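PDB 3C2G: beta-catenin homolog sys-1 from Caenorhabditis elegans, which acts as a transcription coregulator in the Wnt signaling asymmetry pathway, binding the TCF factor POP-1 directly and activating or repressing target genes. Local coordinates for residues Glu340-Gly345 / Ile376-Arg381. Numbering follows the deposited sequence.
Sequences EVIYSG and ISKYPR
The one flat group in this contact, the ring of Tyr-379, meets Ile-342 at its hydroxyl end, where OH lies 4.0 Å from Ile-342 CG2. One ring face carries its sequence neighbour Lys-378, whose CG sits 3.7 Å above the plane and is displaced toward the rim; the Tyr-379 side chain also touches Ile-397 of helix 388-409. The phenol reaches helix 339-352 with CG of Tyr-379 anti to its carbonyl carbon (chi1 -64°). On the isoleucine, the methyl CG2 meets the phenol while the other branch, CG1, comes 4.4 Å from Lys-378 NZ, a loose approach. Only 89 Å² is buried, and the closest CA atoms, Ile-342 CA and Ile-376 CA, stand 10.8 Å apart: side chains alone bridge the gap. In this armadillo domain they join helix 339-352 to segment 376-381. The polar link lies just outside, where Tyr-379 OH hydrogen-bonds Asp-339 OD1 at the start of the helix bearing Ile-342. The chemistry thus implies a slight van der Waals contact of an aliphatic isoleucine with the polar ends of a tyrosine and a lysine, and the bond to Asp-339 is consistent with the phenol being held at this end.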
ATOM      1  N   GLU A 340      -7.106   8.695   6.378  1.00 38.25           N
ATOM      2  CA  GLU A 340      -6.094   7.983   5.606  1.00 36.73           C
ATOM      3  C   GLU A 340      -4.747   8.107   6.287  1.00 33.98           C
ATOM      4  O   GLU A 340      -3.970   7.161   6.322  1.00 33.89           O
ATOM      5  CB  GLU A 340      -6.003   8.516   4.170  1.00 38.12           C
ATOM      6  CG  GLU A 340      -7.151   8.089   3.262  1.00 44.26           C
ATOM      7  CD  GLU A 340      -7.270   6.573   3.103  1.00 51.61           C
ATOM      8  OE1 GLU A 340      -6.217   5.888   3.016  1.00 53.57           O
ATOM      9  OE2 GLU A 340      -8.423   6.071   3.061  1.00 54.67           O
ATOM     10  N   VAL A 341      -4.475   9.286   6.829  1.00 31.23           N
ATOM     11  CA  VAL A 341      -3.235   9.522   7.532  1.00 29.98           C
ATOM     12  C   VAL A 341      -3.222   8.720   8.842  1.00 30.02           C
ATOM     13  O   VAL A 341      -2.214   8.102   9.170  1.00 29.96           O
ATOM     14  CB  VAL A 341      -2.996  11.044   7.752  1.00 29.92           C
ATOM     15  CG1 VAL A 341      -1.788  11.284   8.602  1.00 27.83           C
ATOM     16  CG2 VAL A 341      -2.798  11.739   6.416  1.00 30.41           C
ATOM     17  N   ILE A 342      -4.349   8.700   9.561  1.00 29.46           N
ATOM     18  CA  ILE A 342      -4.460   7.935  10.798  1.00 29.22           C
ATOM     19  C   ILE A 342      -4.254   6.462  10.494  1.00 29.07           C
ATOM     20  O   ILE A 342      -3.564   5.749  11.233  1.00 29.62           O
ATOM     21  CB  ILE A 342      -5.837   8.110  11.500  1.00 29.64           C
ATOM     22  CG1 ILE A 342      -6.163   9.587  11.783  1.00 30.04           C
ATOM     23  CG2 ILE A 342      -5.900   7.295  12.771  1.00 28.37           C
ATOM     24  CD1 ILE A 342      -5.059  10.372  12.416  1.00 29.37           C
ATOM     25  N   TYR A 343      -4.846   6.017   9.396  1.00 27.64           N
ATOM     26  CA  TYR A 343      -4.743   4.635   8.986  1.00 27.36           C
ATOM     27  C   TYR A 343      -3.302   4.258   8.724  1.00 27.53           C
ATOM     28  O   TYR A 343      -2.838   3.246   9.242  1.00 28.40           O
ATOM     29  CB  TYR A 343      -5.579   4.378   7.747  1.00 27.05           C
ATOM     30  CG  TYR A 343      -5.309   3.042   7.113  1.00 28.60           C
ATOM     31  CD1 TYR A 343      -5.722   1.850   7.747  1.00 27.26           C
ATOM     32  CD2 TYR A 343      -4.657   2.952   5.870  1.00 26.42           C
ATOM     33  CE1 TYR A 343      -5.484   0.610   7.166  1.00 28.11           C
ATOM     34  CE2 TYR A 343      -4.416   1.709   5.271  1.00 26.17           C
ATOM     35  CZ  TYR A 343      -4.825   0.540   5.922  1.00 28.70           C
ATOM     36  OH  TYR A 343      -4.595  -0.700   5.343  1.00 28.35           O
ATOM     37  N   SER A 344      -2.594   5.081   7.952  1.00 27.34           N
ATOM     38  CA  SER A 344      -1.200   4.814   7.601  1.00 27.35           C
ATOM     39  C   SER A 344      -0.284   4.859   8.816  1.00 27.05           C
ATOM     40  O   SER A 344       0.552   3.978   8.993  1.00 26.75           O
ATOM     41  CB  SER A 344      -0.700   5.813   6.558  1.00 27.58           C
ATOM     42  OG  SER A 344      -1.539   5.844   5.419  1.00 29.00           O
ATOM     43  N   GLY A 345      -0.451   5.891   9.643  1.00 27.02           N
ATOM     44  CA  GLY A 345       0.384   6.095  10.818  1.00 26.44           C
ATOM     45  C   GLY A 345       0.246   4.983  11.841  1.00 27.08           C
ATOM     46  O   GLY A 345       1.249   4.465  12.337  1.00 27.85           O
ATOM     47  N   ILE A 376      -8.904   5.241  19.250  1.00 34.03           N
ATOM     48  CA  ILE A 376     -10.045   4.336  19.281  1.00 35.14           C
ATOM     49  C   ILE A 376     -11.316   5.067  19.753  1.00 36.90           C
ATOM     50  O   ILE A 376     -12.371   4.919  19.141  1.00 37.13           O
ATOM     51  CB  ILE A 376      -9.741   3.104  20.148  1.00 34.75           C
ATOM     52  CG1 ILE A 376      -8.669   2.253  19.473  1.00 34.29           C
ATOM     53  CG2 ILE A 376     -10.991   2.266  20.372  1.00 34.95           C
ATOM     54  CD1 ILE A 376      -7.969   1.313  20.402  1.00 32.40           C
ATOM     55  N   SER A 377     -11.185   5.887  20.801  1.00 38.50           N
ATOM     56  CA  SER A 377     -12.312   6.585  21.452  1.00 39.95           C
ATOM     57  C   SER A 377     -13.038   7.628  20.613  1.00 40.98           C
ATOM     58  O   SER A 377     -14.190   7.950  20.901  1.00 40.72           O
ATOM     59  CB  SER A 377     -11.849   7.276  22.735  1.00 39.11           C
ATOM     60  OG  SER A 377     -11.424   6.324  23.678  1.00 40.11           O
ATOM     61  N   LYS A 378     -12.359   8.169  19.608  1.00 42.75           N
ATOM     62  CA  LYS A 378     -12.903   9.283  18.836  1.00 45.37           C
ATOM     63  C   LYS A 378     -13.974   8.857  17.827  1.00 46.34           C
ATOM     64  O   LYS A 378     -14.738   9.690  17.357  1.00 47.30           O
ATOM     65  CB  LYS A 378     -11.776  10.058  18.136  1.00 45.75           C
ATOM     66  CG  LYS A 378     -11.222   9.356  16.904  1.00 49.32           C
ATOM     67  CD  LYS A 378      -9.837   9.861  16.521  1.00 53.85           C
ATOM     68  CE  LYS A 378      -9.891  10.846  15.360  1.00 55.36           C
ATOM     69  NZ  LYS A 378      -8.522  11.344  15.061  1.00 56.95           N
ATOM     70  N   TYR A 379     -14.033   7.570  17.501  1.00 47.72           N
ATOM     71  CA  TYR A 379     -14.959   7.086  16.473  1.00 49.01           C
ATOM     72  C   TYR A 379     -16.276   6.595  17.037  1.00 50.85           C
ATOM     73  O   TYR A 379     -16.313   6.038  18.136  1.00 51.32           O
ATOM     74  CB  TYR A 379     -14.324   5.982  15.620  1.00 48.04           C
ATOM     75  CG  TYR A 379     -13.141   6.454  14.832  1.00 46.51           C
ATOM     76  CD1 TYR A 379     -13.305   7.303  13.740  1.00 44.79           C
ATOM     77  CD2 TYR A 379     -11.850   6.072  15.188  1.00 44.52           C
ATOM     78  CE1 TYR A 379     -12.216   7.753  13.021  1.00 43.78           C
ATOM     79  CE2 TYR A 379     -10.757   6.519  14.477  1.00 43.77           C
ATOM     80  CZ  TYR A 379     -10.949   7.356  13.396  1.00 45.07           C
ATOM     81  OH  TYR A 379      -9.868   7.799  12.685  1.00 48.03           O
ATOM     82  N   PRO A 380     -17.364   6.776  16.272  1.00 52.55           N
ATOM     83  CA  PRO A 380     -18.644   6.239  16.708  1.00 53.92           C
ATOM     84  C   PRO A 380     -18.630   4.721  16.580  1.00 55.20           C
ATOM     85  O   PRO A 380     -17.655   4.155  16.081  1.00 55.67           O
ATOM     86  CB  PRO A 380     -19.636   6.848  15.712  1.00 53.64           C
ATOM     87  CG  PRO A 380     -18.843   7.106  14.495  1.00 53.42           C
ATOM     88  CD  PRO A 380     -17.465   7.462  14.970  1.00 52.79           C
ATOM     89  N   ARG A 381     -19.699   4.076  17.033  1.00 56.26           N
ATOM     90  CA  ARG A 381     -19.860   2.651  16.843  1.00 58.01           C
ATOM     91  C   ARG A 381     -19.923   2.371  15.349  1.00 58.25           C
ATOM     92  O   ARG A 381     -20.381   3.210  14.571  1.00 58.35           O
ATOM     93  CB  ARG A 381     -21.140   2.164  17.520  1.00 57.85           C
ATOM     94  CG  ARG A 381     -21.243   2.445  19.018  1.00 59.02           C
ATOM     95  CD  ARG A 381     -22.488   1.758  19.600  1.00 60.99           C
ATOM     96  NE  ARG A 381     -23.668   1.938  18.744  1.00 65.57           N
ATOM     97  CZ  ARG A 381     -24.588   2.886  18.915  1.00 66.85           C
ATOM     98  NH1 ARG A 381     -25.616   2.971  18.076  1.00 67.29           N
ATOM     99  NH2 ARG A 381     -24.487   3.750  19.922  1.00 66.76           N
TER